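Local coordinates for glycosyl hydrolase, family 38 (Enterococcus faecalis, PDB 3LVT), which is probably an alpha-mannosidase of glycosyl hydrolase family 38 that binds carbohydrate and carries a bound calcium ion, at residues H819-T824 with L859-Q864; G333-D338 with A833-E838. All blocks are in the same frame, centred on the assembly; numbering follows the deposited sequence.

Contact 1: residues H819-T824 with L859-Q864; sequences HVYLTT and LHKETQ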
# COMPACT_ATOMS: atom_id res chain seq x y z
N HIS A 819 7.82 0.88 29.01
CA HIS A 819 7.20 2.17 28.75
C HIS A 819 6.11 2.13 27.67
O HIS A 819 6.29 1.48 26.64
CB HIS A 819 8.26 3.18 28.35
CG HIS A 819 7.82 4.60 28.45
ND1 HIS A 819 7.68 5.25 29.66
CD2 HIS A 819 7.47 5.50 27.50
CE1 HIS A 819 7.27 6.49 29.44
NE2 HIS A 819 7.13 6.66 28.14
N VAL A 820 5.01 2.84 27.91
CA VAL A 820 3.94 3.04 26.92
C VAL A 820 4.02 4.49 26.45
O VAL A 820 3.77 5.41 27.23
CB VAL A 820 2.53 2.73 27.51
CG1 VAL A 820 2.30 1.22 27.62
CG2 VAL A 820 2.32 3.41 28.89
N TYR A 821 4.39 4.68 25.18
CA TYR A 821 4.61 6.02 24.61
C TYR A 821 3.29 6.71 24.29
O TYR A 821 3.14 7.91 24.46
CB TYR A 821 5.45 5.95 23.34
CG TYR A 821 5.85 7.30 22.79
CD1 TYR A 821 6.85 8.05 23.40
CD2 TYR A 821 5.25 7.82 21.64
CE1 TYR A 821 7.24 9.29 22.90
CE2 TYR A 821 5.64 9.06 21.12
CZ TYR A 821 6.64 9.79 21.75
OH TYR A 821 7.04 11.02 21.26
N LEU A 822 2.35 5.91 23.80
CA LEU A 822 1.04 6.39 23.42
C LEU A 822 0.08 5.39 23.94
O LEU A 822 0.30 4.18 23.87
CB LEU A 822 0.89 6.51 21.91
CG LEU A 822 1.49 7.79 21.32
CD1 LEU A 822 2.04 7.53 19.93
CD2 LEU A 822 0.46 8.93 21.33
N THR A 823 -0.98 5.91 24.50
CA THR A 823 -1.99 5.07 25.03
C THR A 823 -3.17 5.52 24.23
O THR A 823 -3.46 6.70 24.14
CB THR A 823 -2.15 5.22 26.56
OG1 THR A 823 -3.51 4.97 26.90
CG2 THR A 823 -1.74 6.62 27.03
N THR A 824 -3.81 4.53 23.63
CA THR A 824 -4.61 4.70 22.44
C THR A 824 -5.99 4.26 22.88
O THR A 824 -6.12 3.50 23.85
CB THR A 824 -4.02 3.77 21.28
OG1 THR A 824 -2.91 4.39 20.59
CG2 THR A 824 -5.06 3.38 20.30
N LEU A 859 -6.87 10.14 22.83
CA LEU A 859 -5.46 9.79 22.71
C LEU A 859 -4.62 10.52 23.75
O LEU A 859 -4.85 11.69 24.03
CB LEU A 859 -4.96 10.18 21.33
CG LEU A 859 -4.14 9.22 20.47
CD1 LEU A 859 -3.23 10.02 19.56
CD2 LEU A 859 -3.34 8.19 21.26
N HIS A 860 -3.63 9.82 24.32
CA HIS A 860 -2.64 10.46 25.19
C HIS A 860 -1.21 10.01 24.90
O HIS A 860 -0.98 8.85 24.58
CB HIS A 860 -2.95 10.21 26.66
CG HIS A 860 -4.22 10.85 27.11
ND1 HIS A 860 -5.42 10.18 27.12
CD2 HIS A 860 -4.49 12.11 27.51
CE1 HIS A 860 -6.37 11.00 27.53
NE2 HIS A 860 -5.83 12.18 27.77
N LYS A 861 -0.27 10.94 25.01
CA LYS A 861 1.15 10.65 24.94
C LYS A 861 1.74 10.82 26.33
O LYS A 861 1.76 11.93 26.88
CB LYS A 861 1.84 11.59 23.95
CG LYS A 861 3.31 11.28 23.76
CD LYS A 861 4.03 12.40 23.06
CE LYS A 861 4.67 13.36 24.02
NZ LYS A 861 4.99 14.64 23.33
N GLU A 862 2.25 9.72 26.90
CA GLU A 862 2.47 9.62 28.35
C GLU A 862 1.17 10.00 29.05
O GLU A 862 0.09 9.50 28.72
CB GLU A 862 3.62 10.53 28.80
CG GLU A 862 5.01 9.91 28.80
CD GLU A 862 5.60 9.73 27.40
OE1 GLU A 862 5.37 8.67 26.80
OE2 GLU A 862 6.33 10.64 26.93
N THR A 863 1.27 10.91 30.02
CA THR A 863 0.10 11.55 30.62
C THR A 863 -0.61 12.48 29.61
O THR A 863 -1.84 12.52 29.54
CB THR A 863 0.51 12.34 31.93
OG1 THR A 863 -0.36 13.46 32.13
CG2 THR A 863 1.98 12.85 31.85
N GLN A 864 0.19 13.20 28.81
CA GLN A 864 -0.26 14.40 28.09
C GLN A 864 -1.39 14.19 27.06
O GLN A 864 -1.36 13.24 26.28
CB GLN A 864 0.94 15.10 27.44

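Contact 2: residues G333-D338 with A833-E838; sequences GDYPHD and AVKRQE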
# COMPACT_ATOMS: atom_id res chain seq x y z
N GLY A 333 16.27 15.09 20.20
CA GLY A 333 15.98 16.44 19.72
C GLY A 333 16.05 16.65 18.21
O GLY A 333 15.91 17.77 17.74
N ASP A 334 16.24 15.59 17.44
CA ASP A 334 16.18 15.69 15.97
C ASP A 334 15.23 14.66 15.37
O ASP A 334 14.93 13.62 15.97
CB ASP A 334 17.57 15.52 15.32
CG ASP A 334 18.69 16.20 16.10
OD1 ASP A 334 18.61 17.43 16.32
OD2 ASP A 334 19.65 15.49 16.48
N TYR A 335 14.76 14.97 14.18
CA TYR A 335 13.92 14.08 13.42
C TYR A 335 14.35 14.25 11.96
O TYR A 335 14.43 15.38 11.48
CB TYR A 335 12.47 14.49 13.61
CG TYR A 335 11.47 13.65 12.87
CD1 TYR A 335 10.77 12.63 13.53
CD2 TYR A 335 11.20 13.87 11.54
CE1 TYR A 335 9.84 11.86 12.85
CE2 TYR A 335 10.27 13.11 10.86
CZ TYR A 335 9.59 12.11 11.52
OH TYR A 335 8.67 11.38 10.82
N PRO A 336 14.64 13.14 11.27
CA PRO A 336 15.24 13.25 9.93
C PRO A 336 14.21 13.60 8.86
O PRO A 336 13.91 12.76 8.01
CB PRO A 336 15.83 11.86 9.69
CG PRO A 336 15.00 10.93 10.57
CD PRO A 336 14.39 11.74 11.67
N HIS A 337 13.68 14.81 8.90
CA HIS A 337 12.62 15.19 7.98
C HIS A 337 13.04 15.06 6.52
O HIS A 337 12.31 14.52 5.70
CB HIS A 337 12.14 16.62 8.26
CG HIS A 337 11.40 16.77 9.55
ND1 HIS A 337 10.07 16.44 9.68
CD2 HIS A 337 11.80 17.18 10.77
CE1 HIS A 337 9.68 16.65 10.93
NE2 HIS A 337 10.72 17.11 11.60
N ASP A 338 14.23 15.54 6.22
CA ASP A 338 14.68 15.63 4.85
C ASP A 338 14.89 14.29 4.17
O ASP A 338 14.50 14.12 3.02
CB ASP A 338 15.93 16.50 4.78
CG ASP A 338 15.61 18.00 4.86
OD1 ASP A 338 14.40 18.37 4.83
OD2 ASP A 338 16.56 18.79 4.96
N ALA A 833 -0.66 6.50 10.87
CA ALA A 833 0.60 7.24 10.88
C ALA A 833 1.01 7.66 12.29
O ALA A 833 0.17 8.09 13.10
CB ALA A 833 0.49 8.47 10.01
N VAL A 834 2.29 7.52 12.59
CA VAL A 834 2.88 8.36 13.62
C VAL A 834 4.24 8.85 13.19
O VAL A 834 5.16 8.08 12.92
CB VAL A 834 2.78 7.83 15.12
CG1 VAL A 834 2.10 6.50 15.23
CG2 VAL A 834 4.12 7.86 15.84
N LYS A 835 4.32 10.17 13.12
CA LYS A 835 5.50 10.85 12.66
C LYS A 835 5.57 12.22 13.31
O LYS A 835 4.86 12.50 14.30
CB LYS A 835 5.44 10.99 11.14
CG LYS A 835 4.21 11.72 10.56
CD LYS A 835 4.34 11.77 9.01
CE LYS A 835 3.86 13.06 8.36
NZ LYS A 835 4.79 14.23 8.51
N ARG A 836 6.42 13.08 12.77
CA ARG A 836 6.55 14.44 13.26
C ARG A 836 6.40 15.45 12.14
O ARG A 836 6.55 15.11 10.97
CB ARG A 836 7.85 14.62 14.04
CG ARG A 836 7.84 13.85 15.35
CD ARG A 836 8.99 14.21 16.25
NE ARG A 836 8.93 13.45 17.51
CZ ARG A 836 8.23 13.81 18.58
NH1 ARG A 836 7.50 14.92 18.59
NH2 ARG A 836 8.25 13.04 19.66
N GLN A 837 6.10 16.68 12.51
CA GLN A 837 5.86 17.75 11.57
C GLN A 837 7.12 18.48 11.18
O GLN A 837 8.06 18.52 11.91
CB GLN A 837 4.86 18.73 12.13
CG GLN A 837 4.49 19.77 11.15
CD GLN A 837 3.43 20.67 11.64
OE1 GLN A 837 2.89 21.44 10.89
NE2 GLN A 837 3.13 20.58 12.91
N GLU A 838 7.11 19.07 10.00
CA GLU A 838 8.30 19.43 9.26
C GLU A 838 9.25 20.51 9.74
O GLU A 838 10.42 20.40 9.52
CB GLU A 838 7.97 19.69 7.81
CG GLU A 838 9.18 20.00 6.99
CD GLU A 838 9.08 19.46 5.59
OE1 GLU A 838 8.79 18.27 5.43
OE2 GLU A 838 9.31 20.22 4.63

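Contact 1: residues H819-T824 with L859-Q864
Glu862, Thr823 and Tyr821 bury the most surface where 819-824 runs antiparallel to the tip of a beta hairpin, whose type II' turn from Lys861 to Gln864 joins strands 860-861 and 864-870 in the C-terminal beta-sandwich region. Thr823 and His860 are the hydrogen-bonded pair: Thr823 N gives to His860 O at 2.9 Å and His860 N returns to Thr823 O at 3.1 Å. Their side chains share a face of the sheet, with Thr823 CG2 resting 3.8 Å from His860 CB. Leu822 and Lys861, the neighbouring non-hydrogen-bonded pair, turn to the other face, where Leu822 CD2 meets Leu859 CD2 beside Trp895 and Phe897. Strand 818-823 breaks at Tyr821, yet the carbonyl there still takes a bond from Glu862 N. The aliphatic run of Lys861 lies alongside the tyrosine, pointing the same way, and sets CG over one ring face, 4.3 Å from the Tyr821 ring centroid. Tyr821 OH, beside Lys861 CD, hydrogen-bonds to Glu330 of helix 304-332. Glu862 leaves the backbone heading away from 819-824, but the bend at chi2 (74°) brings its carboxylate back. There it reaches the edge of the His819 ring, which also packs against Trp504. The two flat groups are tilted 52° to each other. His819 NE2 donates to Glu862 OE1 at 3.0 Å, approaching from well above the carboxylate plane, 71° out of it.

Contact 2: residues G333-D338 with A833-E838
Tyr335 and Arg836 keep their CA atoms 7.4 Å apart, and His337 and Glu838 theirs 6.2 Å, so side chains span the gap between the start of helix 337-348 and the end of strand 829-836. An inverse gamma turn centred on Pro336, the N-cap residue, links Tyr335 to His337. Tyr335, its CG anti to the backbone N (chi1 -180°), reaches across so that Arg836 CB sits over one face, 3.7 Å from the Tyr335 ring centroid. Tyr335 OH takes a weak hydrogen bond from Arg836 N at 3.4 Å. The arginine chain runs on extended past the ring and turns a guanidinium edge toward Tyr335 CD1, the two planes 82° apart. That group is gripped by Ala326 O and Glu330 of helix 304-332 and by Asn841 O. His337 is sandwiched: Glu838 CA lies over one face, 3.8 Å from the His337 ring centroid, and Tyr335 CD2 covers the opposite face. Nearby, Lys835 NZ bonds to Arg836 O at 3.2 Å and forms a salt bridge with Glu874. Tyrosine face, arginine and histidine together make an interdomain joint in this chain, consistent with the family 38 layout, where the helical middle domain meets the C-terminal beta sandwich.

The four segments alternate along the chain: 333-338 comes first, far upstream, then 819-824, 833-838 and 859-864. The contact centres are about 18 Å apart, on the same side of the chain's centre. Strands 818-823 and 829-836 follow one another, and a chain of antiparallel pairings through 860-861, 864-870, 892-897 and 843-849 connects them. Contact 1 is mainly strand pairing in the C-terminal beta region, whereas contact 2 joins that region to the middle-domain helices. They touch where Tyr821 OH and Arg836 NH2 come within 2.8 Å; each has Glu330 OE2 as a partner, the tyrosine by hydrogen bond and the arginine by salt bridge. The calcium site lies away from both.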